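Local coordinates for protein WbmS, polysaccharide deacetylase involved in O-antigen biosynthesis (PDB 3HFT) that probably removes acetyl groups from a polysaccharide with the help of a bound zinc ion, as a step in building the O-antigen, at residues 22-26 and 85-89; 50-54 and 75-80; 91-95 and 110-115; 128-132 and 148-152. All coordinates share one frame; numbering follows the deposited sequence.

Followed from the N terminus, the chain first returns on itself in contact 1, where the loop at 22-26 meets the start of strand 87-91. Within the span so enclosed lies contact 2, which brings the first turns of helices 50-63 and 77-83 together. Contact 3 begins just after contact 1 has closed, in the loop carrying a zinc-binding histidine, and reaches helix 107-115. Contact 4 follows in series and joins the loops after strands 123-124 and 146-147. Three pairs touch directly: Leu78 of contact 2 packs on Leu89 of contact 1, Ile24 of contact 1 on Cys148 of contact 4, and Phe95 of contact 3 on Val130 of contact 4.

Contact 1 (22-26 and 85-89); sequences ARISD and PLFEL
Glu88 and Ser25 meet through a single carboxylate oxygen that accepts two hydrogen bonds from one residue. The Glu88 side chain stands straight out from its strand, CG anti to the backbone N (chi1 169°) and fully extended beyond, so that OE1 arrives at the short 3-10 turn 24-26. There Ser25 N donates to the syn lone pair of OE1 over 2.8 Å, while Ser25 OG, 2.7 Å from the same OE1, comes from well above the carboxylate plane. Backbone and hydroxyl thus grip the oxygen from different directions, which should fix the rotation of the carboxylate; its other oxygen, OE2, is bonded to Ser123.

Arg23 runs alongside, its aliphatic part laid against the backbone of 85-89, with CG 3.4 Å from Leu86 O. A bend at chi3 turns the guanidinium, whose edge meets Leu86 CA and whose NH1 lies 2.9 Å from Pro85 O. Asp26 steadies Arg23 from within its own segment: OD1 holds the guanidinium through NH2 on its syn lone pair at 2.7 Å, a salt bridge, while OD2 takes the backbone N of Arg23. The arginine is therefore steered by its own turn as it spans the contact.

Glu88 and Arg23 both also touch Thr68 on strand 67-71, the neighbour of 87-91 in the parallel sheet, while Phe87 points away from the loop and packs on Ile81 of helix 77-83.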
# COMPACT_ATOMS: atom_id res chain seq x y z
N ALA A 22 13.01 13.98 12.65
CA ALA A 22 11.71 14.38 13.14
C ALA A 22 10.86 13.17 13.54
O ALA A 22 11.23 12.02 13.31
CB ALA A 22 11.01 15.22 12.06
N ARG A 23 9.74 13.46 14.20
CA ARG A 23 8.73 12.48 14.54
C ARG A 23 7.66 12.44 13.45
O ARG A 23 7.41 13.44 12.78
CB ARG A 23 8.07 12.89 15.85
CG ARG A 23 9.07 13.02 16.98
CD ARG A 23 8.43 13.67 18.16
NE ARG A 23 8.01 15.02 17.84
CZ ARG A 23 8.46 16.12 18.41
NH1 ARG A 23 9.35 16.10 19.39
NH2 ARG A 23 7.97 17.28 18.02
N ILE A 24 7.01 11.30 13.27
CA ILE A 24 5.95 11.23 12.26
C ILE A 24 4.88 12.31 12.49
O ILE A 24 4.44 12.96 11.54
CB ILE A 24 5.32 9.79 12.18
CG1 ILE A 24 6.36 8.75 11.69
CG2 ILE A 24 4.03 9.76 11.33
CD1 ILE A 24 6.71 8.81 10.17
N SER A 25 4.49 12.57 13.75
CA SER A 25 3.46 13.59 14.00
C SER A 25 3.92 15.02 13.74
O SER A 25 3.11 15.96 13.86
CB SER A 25 2.94 13.48 15.43
OG SER A 25 4.03 13.51 16.33
N ASP A 26 5.18 15.21 13.37
CA ASP A 26 5.66 16.55 13.00
C ASP A 26 5.28 16.88 11.55
O ASP A 26 5.37 18.02 11.14
CB ASP A 26 7.18 16.66 13.16
CG ASP A 26 7.64 16.58 14.60
OD1 ASP A 26 6.97 17.11 15.49
OD2 ASP A 26 8.72 16.01 14.84
N PRO A 85 10.55 13.72 25.29
CA PRO A 85 9.80 14.62 24.42
C PRO A 85 10.20 14.52 22.95
O PRO A 85 9.48 15.02 22.08
CB PRO A 85 10.11 16.00 24.99
CG PRO A 85 11.43 15.85 25.66
CD PRO A 85 11.48 14.45 26.18
N LEU A 86 11.33 13.89 22.66
CA LEU A 86 11.76 13.71 21.28
C LEU A 86 11.18 12.45 20.66
O LEU A 86 11.32 12.21 19.46
CB LEU A 86 13.29 13.64 21.22
CG LEU A 86 14.11 14.84 21.71
CD1 LEU A 86 15.57 14.61 21.41
CD2 LEU A 86 13.62 16.12 21.08
N PHE A 87 10.52 11.62 21.48
CA PHE A 87 10.00 10.35 21.01
C PHE A 87 8.49 10.34 20.91
O PHE A 87 7.81 10.78 21.81
CB PHE A 87 10.42 9.21 21.94
CG PHE A 87 11.90 8.89 21.91
CD1 PHE A 87 12.75 9.41 20.95
CD2 PHE A 87 12.41 7.96 22.79
CE1 PHE A 87 14.09 9.07 20.93
CE2 PHE A 87 13.75 7.61 22.77
CZ PHE A 87 14.58 8.17 21.83
N GLU A 88 7.97 9.79 19.84
CA GLU A 88 6.53 9.62 19.69
C GLU A 88 6.23 8.13 19.81
O GLU A 88 6.95 7.29 19.28
CB GLU A 88 6.09 10.13 18.33
CG GLU A 88 4.65 9.76 17.98
CD GLU A 88 4.22 10.29 16.62
OE1 GLU A 88 4.99 11.05 16.00
OE2 GLU A 88 3.11 9.90 16.19
N LEU A 89 5.17 7.80 20.54
CA LEU A 89 4.72 6.43 20.68
C LEU A 89 3.49 6.26 19.78
O LEU A 89 2.53 7.03 19.87
CB LEU A 89 4.35 6.11 22.13
CG LEU A 89 3.92 4.67 22.45
CD1 LEU A 89 5.03 3.65 22.14
CD2 LEU A 89 3.41 4.52 23.90

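Contact 2 (50-54 and 75-80); sequences DFVLQ and TPLLEN
Leu77 pushes its side chain against the first turn of helix 50-63, and the close packing of this contact gathers round that side chain. CD1 sits 3.2 Å from Asp50 O, a carbonyl already engaged in the helix by Gln54 N, and CB lies 3.9 Å from CD2 of Leu53. The two leucines run antiparallel to one another, side by side. Leu53, its CG anti to the backbone N (chi1 175°), continues inward to Trp69 of strand 67-71, so this side belongs to the layer between helices and sheet.

The other flank is more polar and partly exposed. Gln54 lies nearly perpendicular to Leu77 and, bent at chi2, brings OE1 to 3.1 Å from Leu77 CD2. Beyond it the amides of Gln54 and Asn80 lie near each other, their planes 44° apart, with OE1 of Gln54 3.4 Å from ND2 of Asn80. The amide nitrogen of Gln54 is hydrogen-bonded to Asp58, one turn further along its own helix.

At the start of both helices, Thr75 OG1 donates to Asp50 OD1 over 2.8 Å, coming from above the carboxylate plane. The same OG1 accepts a nearly straight bond (168°) from Leu77 N, a capping bond at the beginning of helix 77-83. One hydroxyl thus passes a hydrogen-bond chain from helix amide to carboxylate, and the aspartate's negative charge probably strengthens the hydroxyl as an acceptor.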
# COMPACT_ATOMS: atom_id res chain seq x y z
N ASP A 50 12.64 -6.88 26.60
CA ASP A 50 13.00 -5.60 27.18
C ASP A 50 14.48 -5.23 27.02
O ASP A 50 14.79 -4.07 26.77
CB ASP A 50 12.62 -5.56 28.66
CG ASP A 50 11.13 -5.33 28.89
OD1 ASP A 50 10.35 -5.10 27.94
OD2 ASP A 50 10.72 -5.38 30.05
N PHE A 51 15.41 -6.18 27.20
CA PHE A 51 16.83 -5.83 27.11
C PHE A 51 17.19 -5.41 25.68
O PHE A 51 18.02 -4.52 25.46
CB PHE A 51 17.76 -6.96 27.63
CG PHE A 51 17.87 -8.15 26.71
CD1 PHE A 51 16.95 -9.19 26.79
CD2 PHE A 51 18.95 -8.28 25.85
CE1 PHE A 51 17.05 -10.30 25.96
CE2 PHE A 51 19.08 -9.39 25.03
CZ PHE A 51 18.13 -10.40 25.08
N VAL A 52 16.53 -6.04 24.71
CA VAL A 52 16.71 -5.69 23.31
C VAL A 52 16.13 -4.30 23.01
O VAL A 52 16.79 -3.49 22.38
CB VAL A 52 16.09 -6.77 22.39
CG1 VAL A 52 16.06 -6.31 20.90
CG2 VAL A 52 16.83 -8.10 22.56
N LEU A 53 14.91 -4.03 23.48
CA LEU A 53 14.30 -2.72 23.24
C LEU A 53 15.11 -1.65 23.95
O LEU A 53 15.39 -0.59 23.38
CB LEU A 53 12.82 -2.71 23.69
CG LEU A 53 12.08 -1.38 23.60
CD1 LEU A 53 12.15 -0.78 22.20
CD2 LEU A 53 10.64 -1.57 24.04
N GLN A 54 15.55 -1.94 25.18
CA GLN A 54 16.35 -0.96 25.92
C GLN A 54 17.62 -0.57 25.18
O GLN A 54 18.03 0.59 25.21
CB GLN A 54 16.73 -1.45 27.31
CG GLN A 54 17.41 -0.33 28.14
CD GLN A 54 16.45 0.81 28.45
OE1 GLN A 54 15.41 0.58 29.05
NE2 GLN A 54 16.79 2.04 28.04
N THR A 75 4.85 -3.04 27.99
CA THR A 75 6.13 -3.13 28.71
C THR A 75 6.39 -1.80 29.42
O THR A 75 6.02 -0.74 28.92
CB THR A 75 7.33 -3.39 27.77
OG1 THR A 75 8.54 -2.98 28.44
CG2 THR A 75 7.20 -2.62 26.45
N PRO A 76 7.01 -1.85 30.60
CA PRO A 76 7.29 -0.57 31.24
C PRO A 76 8.19 0.37 30.41
O PRO A 76 8.20 1.57 30.66
CB PRO A 76 7.96 -0.97 32.56
CG PRO A 76 8.35 -2.40 32.39
CD PRO A 76 7.42 -2.99 31.41
N LEU A 77 8.88 -0.16 29.40
CA LEU A 77 9.74 0.67 28.58
C LEU A 77 8.95 1.64 27.70
O LEU A 77 9.49 2.64 27.24
CB LEU A 77 10.68 -0.21 27.74
CG LEU A 77 11.69 -1.05 28.53
CD1 LEU A 77 12.61 -1.82 27.61
CD2 LEU A 77 12.47 -0.18 29.44
N LEU A 78 7.67 1.37 27.48
CA LEU A 78 6.84 2.33 26.76
C LEU A 78 6.80 3.66 27.51
O LEU A 78 6.71 4.73 26.90
CB LEU A 78 5.42 1.79 26.54
CG LEU A 78 5.28 0.53 25.69
CD1 LEU A 78 3.81 0.32 25.31
CD2 LEU A 78 6.17 0.59 24.44
N GLU A 79 6.88 3.61 28.83
CA GLU A 79 6.90 4.84 29.64
C GLU A 79 8.18 5.66 29.39
O GLU A 79 8.12 6.88 29.40
CB GLU A 79 6.70 4.50 31.12
CG GLU A 79 6.39 5.70 32.03
CD GLU A 79 5.27 6.60 31.50
OE1 GLU A 79 4.26 6.08 30.96
OE2 GLU A 79 5.39 7.84 31.63
N ASN A 80 9.30 5.00 29.11
CA ASN A 80 10.54 5.71 28.72
C ASN A 80 10.30 6.51 27.44
O ASN A 80 10.71 7.65 27.31
CB ASN A 80 11.70 4.74 28.41
CG ASN A 80 12.09 3.86 29.58
OD1 ASN A 80 11.35 3.71 30.53
ND2 ASN A 80 13.27 3.24 29.49

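Contact 3 (91-95 and 110-115); sequences VHPNF and ILDRTL
Thr114 turns CG2 anti to its own backbone N and OG1 anti to the carbonyl carbon (chi1 -48°), which brings CG2 to Val91 and both branches to Pro93; Phe95, CG anti to the carbonyl carbon (chi1 -54°), swings its ring toward Ile110. The contact sets helix 107-115 against the loop that leaves the C-terminal end of strand 87-91, a strand of the parallel sheet in this polysaccharide deacetylase domain, with 123-124 running beside that end. As is usual in parallel alpha/beta folds, the site lies at that end of the strands: His92 leaves the backbone away from the helix and binds the zinc ion through NE2, together with Asp46 and His127.

The helix therefore packs behind the metal-binding loop. CG2 of Thr114 touches both Val91 CB, at 3.8 Å, and the backbone of Pro93. Val91 also meets Leu115, CG2 against CD2, the two side chains at a slant. At the other end Phe95 places CD1 3.8 Å from Ile110 CG2, while Leu111 N lies at the edge of the ring, near its plane, 4.0 Å from CE1. Leu111 and Phe95 both continue onto helix 133-141.

The side chains meet mostly through carbon, and Ile110 CG2 also lies 3.4 Å from Asn94 O; the polar link runs through water. Thr114 OG1 donates a hydrogen bond to Ile110 O at 2.6 Å, reaching that oxygen from the face opposite to Thr114 N. The same OG1 accepts from a water at 2.9 Å, and this water in turn accepts from Asn94 N at 3.0 Å.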
# COMPACT_ATOMS: atom_id res chain seq x y z
N VAL A 91 1.26 2.84 17.48
CA VAL A 91 0.84 1.43 17.63
C VAL A 91 1.19 0.57 16.44
O VAL A 91 1.26 1.05 15.30
CB VAL A 91 -0.71 1.35 17.97
CG1 VAL A 91 -0.94 1.85 19.37
CG2 VAL A 91 -1.54 2.14 16.94
N HIS A 92 1.41 -0.71 16.74
CA HIS A 92 1.75 -1.74 15.77
C HIS A 92 0.79 -2.94 15.93
O HIS A 92 1.17 -4.00 16.42
CB HIS A 92 3.20 -2.15 15.97
CG HIS A 92 3.84 -2.77 14.77
ND1 HIS A 92 3.97 -2.12 13.56
CD2 HIS A 92 4.47 -3.97 14.62
CE1 HIS A 92 4.61 -2.90 12.71
NE2 HIS A 92 4.92 -4.03 13.32
N PRO A 93 -0.46 -2.76 15.49
CA PRO A 93 -1.47 -3.80 15.60
C PRO A 93 -1.12 -5.00 14.71
O PRO A 93 -0.54 -4.82 13.63
CB PRO A 93 -2.74 -3.10 15.08
CG PRO A 93 -2.24 -2.10 14.14
CD PRO A 93 -0.99 -1.57 14.79
N ASN A 94 -1.48 -6.19 15.18
CA ASN A 94 -1.22 -7.43 14.46
C ASN A 94 -2.48 -8.11 13.97
O ASN A 94 -3.20 -8.77 14.76
CB ASN A 94 -0.48 -8.40 15.34
CG ASN A 94 -0.10 -9.67 14.61
OD1 ASN A 94 -0.07 -9.72 13.37
ND2 ASN A 94 0.24 -10.68 15.37
N PHE A 95 -2.77 -7.93 12.68
CA PHE A 95 -3.96 -8.51 12.09
C PHE A 95 -3.68 -9.81 11.34
O PHE A 95 -4.61 -10.39 10.78
CB PHE A 95 -4.61 -7.52 11.11
CG PHE A 95 -4.92 -6.16 11.70
CD1 PHE A 95 -5.82 -6.02 12.75
CD2 PHE A 95 -4.36 -5.01 11.14
CE1 PHE A 95 -6.13 -4.76 13.28
CE2 PHE A 95 -4.68 -3.74 11.65
CZ PHE A 95 -5.56 -3.62 12.72
N ILE A 110 -8.98 -6.29 17.63
CA ILE A 110 -7.51 -6.25 17.69
C ILE A 110 -6.97 -4.81 17.78
O ILE A 110 -6.05 -4.51 18.55
CB ILE A 110 -6.87 -7.01 16.49
CG1 ILE A 110 -7.14 -8.53 16.57
CG2 ILE A 110 -5.35 -6.76 16.42
CD1 ILE A 110 -6.82 -9.30 15.29
N LEU A 111 -7.55 -3.93 16.97
CA LEU A 111 -7.15 -2.53 16.93
C LEU A 111 -7.44 -1.86 18.25
O LEU A 111 -6.60 -1.14 18.77
CB LEU A 111 -7.91 -1.79 15.81
CG LEU A 111 -7.70 -0.27 15.65
CD1 LEU A 111 -6.18 0.11 15.47
CD2 LEU A 111 -8.58 0.29 14.47
N ASP A 112 -8.63 -2.07 18.78
CA ASP A 112 -9.00 -1.46 20.05
C ASP A 112 -8.11 -1.95 21.18
O ASP A 112 -7.69 -1.16 22.02
CB ASP A 112 -10.47 -1.71 20.35
CG ASP A 112 -11.41 -0.85 19.48
OD1 ASP A 112 -10.97 0.17 18.88
OD2 ASP A 112 -12.61 -1.21 19.42
N ARG A 113 -7.77 -3.23 21.20
CA ARG A 113 -6.86 -3.73 22.21
C ARG A 113 -5.49 -3.11 22.09
O ARG A 113 -4.88 -2.76 23.08
CB ARG A 113 -6.70 -5.24 22.14
CG ARG A 113 -7.66 -6.01 22.99
CD ARG A 113 -7.10 -7.39 23.28
NE ARG A 113 -6.84 -8.15 22.06
CZ ARG A 113 -7.78 -8.78 21.36
NH1 ARG A 113 -9.04 -8.73 21.73
NH2 ARG A 113 -7.46 -9.46 20.26
N THR A 114 -4.98 -2.99 20.86
CA THR A 114 -3.65 -2.40 20.64
C THR A 114 -3.61 -0.93 21.06
O THR A 114 -2.60 -0.45 21.61
CB THR A 114 -3.27 -2.50 19.16
OG1 THR A 114 -3.50 -3.84 18.70
CG2 THR A 114 -1.80 -2.12 18.95
N LEU A 115 -4.69 -0.21 20.79
CA LEU A 115 -4.76 1.21 21.13
C LEU A 115 -4.68 1.45 22.63
O LEU A 115 -4.30 2.54 23.05
CB LEU A 115 -6.04 1.84 20.55
CG LEU A 115 -5.97 2.06 19.04
CD1 LEU A 115 -7.35 2.35 18.47
CD2 LEU A 115 -5.00 3.18 18.76
O HOH W 1 -2.11 -6.36 18.12

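Contact 4 (128-132 and 148-152); sequences SLVQA and CNILV. With EDO (1,2-ethanediol), chain F.
Two loops that follow neighbouring parallel strands, 123-124 and 146-147, come together here beside the zinc site, with Gln131 and Leu129 reaching across to Asn149. The Gln131 side chain leaves the backbone with CG between N and the carbonyl carbon (chi1 56°) and is extended beyond CG. Its NE2 then divides two bonds between the loops: one to Leu129 O at 2.9 Å, almost straight (171°) and in the plane of the glutamine amide, the other to Asn149 O, also 2.9 Å, tilted from that plane. Both carbonyls are approached from above their planes. OE1, the other arm of the amide, is hydrogen-bonded to Arg172, so the flat group is held at both ends.

Segment 128-132 directly follows the zinc ligand His127 and leads into helix 133-141, with Ala132 as the N-cap residue. The second subunit packs on this same segment, where Gln131 meets Gln131 of that chain.

Leu129 lies over the Asn149 backbone: CD2 is 3.8 Å from Asn149 O, with Asn149 OD1 as a second neighbour, and CD1 is 4.2 Å from CB of Leu151. The side chains of Asn149 and Gln131 run past one another head to tail, their amide planes 51° apart, and the Asn149 amide is itself fixed by Asp147 and by Ser126 N. Next to Leu129, Ser128 N donates over 2.7 Å to O1 of a 1,2-ethanediol, probably from the crystallisation liquor, which is also hydrogen-bonded to His208.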
# COMPACT_ATOMS: atom_id res chain seq x y z
N SER A 128 3.30 -6.58 9.55
CA SER A 128 3.23 -7.18 8.20
C SER A 128 2.50 -6.31 7.17
O SER A 128 2.09 -6.79 6.11
CB SER A 128 2.65 -8.59 8.25
OG SER A 128 3.56 -9.41 8.99
N LEU A 129 2.35 -5.02 7.50
CA LEU A 129 1.77 -4.04 6.58
C LEU A 129 0.39 -4.45 6.13
O LEU A 129 -0.01 -4.24 4.98
CB LEU A 129 2.74 -3.80 5.41
CG LEU A 129 4.15 -3.32 5.80
CD1 LEU A 129 5.00 -2.95 4.58
CD2 LEU A 129 4.09 -2.13 6.77
N VAL A 130 -0.36 -5.05 7.05
CA VAL A 130 -1.73 -5.42 6.77
C VAL A 130 -2.56 -4.14 6.69
O VAL A 130 -2.62 -3.34 7.64
CB VAL A 130 -2.35 -6.38 7.84
CG1 VAL A 130 -3.81 -6.71 7.43
CG2 VAL A 130 -1.52 -7.67 8.05
N GLN A 131 -3.23 -3.93 5.56
CA GLN A 131 -4.01 -2.71 5.33
C GLN A 131 -5.14 -3.01 4.36
O GLN A 131 -5.12 -4.05 3.67
CB GLN A 131 -3.09 -1.62 4.79
CG GLN A 131 -2.37 -2.02 3.53
CD GLN A 131 -1.14 -1.17 3.26
OE1 GLN A 131 -1.25 -0.06 2.75
NE2 GLN A 131 0.05 -1.72 3.58
N ALA A 132 -6.15 -2.13 4.37
CA ALA A 132 -7.32 -2.24 3.54
C ALA A 132 -8.06 -0.91 3.71
O ALA A 132 -7.88 -0.19 4.70
CB ALA A 132 -8.25 -3.41 4.06
N CYS A 148 1.35 4.68 8.23
CA CYS A 148 2.73 4.44 7.83
C CYS A 148 2.90 3.07 7.19
O CYS A 148 3.94 2.46 7.30
CB CYS A 148 3.65 4.56 9.04
SG CYS A 148 3.59 6.26 9.71
N ASN A 149 1.88 2.63 6.45
CA ASN A 149 1.83 1.26 5.88
C ASN A 149 2.30 1.06 4.43
O ASN A 149 2.42 -0.07 3.98
CB ASN A 149 0.39 0.74 6.00
CG ASN A 149 0.09 0.23 7.40
OD1 ASN A 149 0.84 -0.57 7.91
ND2 ASN A 149 -1.01 0.65 7.99
N ILE A 150 2.55 2.14 3.70
CA ILE A 150 3.03 2.06 2.30
C ILE A 150 4.56 2.10 2.26
O ILE A 150 5.18 3.09 2.69
CB ILE A 150 2.53 3.24 1.44
CG1 ILE A 150 0.99 3.25 1.31
CG2 ILE A 150 3.13 3.18 -0.01
CD1 ILE A 150 0.45 2.19 0.47
N LEU A 151 5.15 1.04 1.71
CA LEU A 151 6.58 0.98 1.54
C LEU A 151 6.88 1.10 0.06
O LEU A 151 6.55 0.23 -0.71
CB LEU A 151 7.14 -0.33 2.10
CG LEU A 151 8.66 -0.47 2.33
CD1 LEU A 151 8.95 -1.79 3.08
CD2 LEU A 151 9.54 -0.39 1.07
N VAL A 152 7.50 2.21 -0.34
CA VAL A 152 7.98 2.37 -1.69
C VAL A 152 9.51 2.40 -1.61
O VAL A 152 10.08 3.32 -1.05
CB VAL A 152 7.47 3.70 -2.33
CG1 VAL A 152 8.04 3.82 -3.74
CG2 VAL A 152 5.92 3.75 -2.32
C1 EDO F . 6.22 -4.69 9.18
O1 EDO F . 5.86 -5.93 9.82
C2 EDO F . 7.61 -4.29 9.68
O2 EDO F . 7.74 -4.46 11.12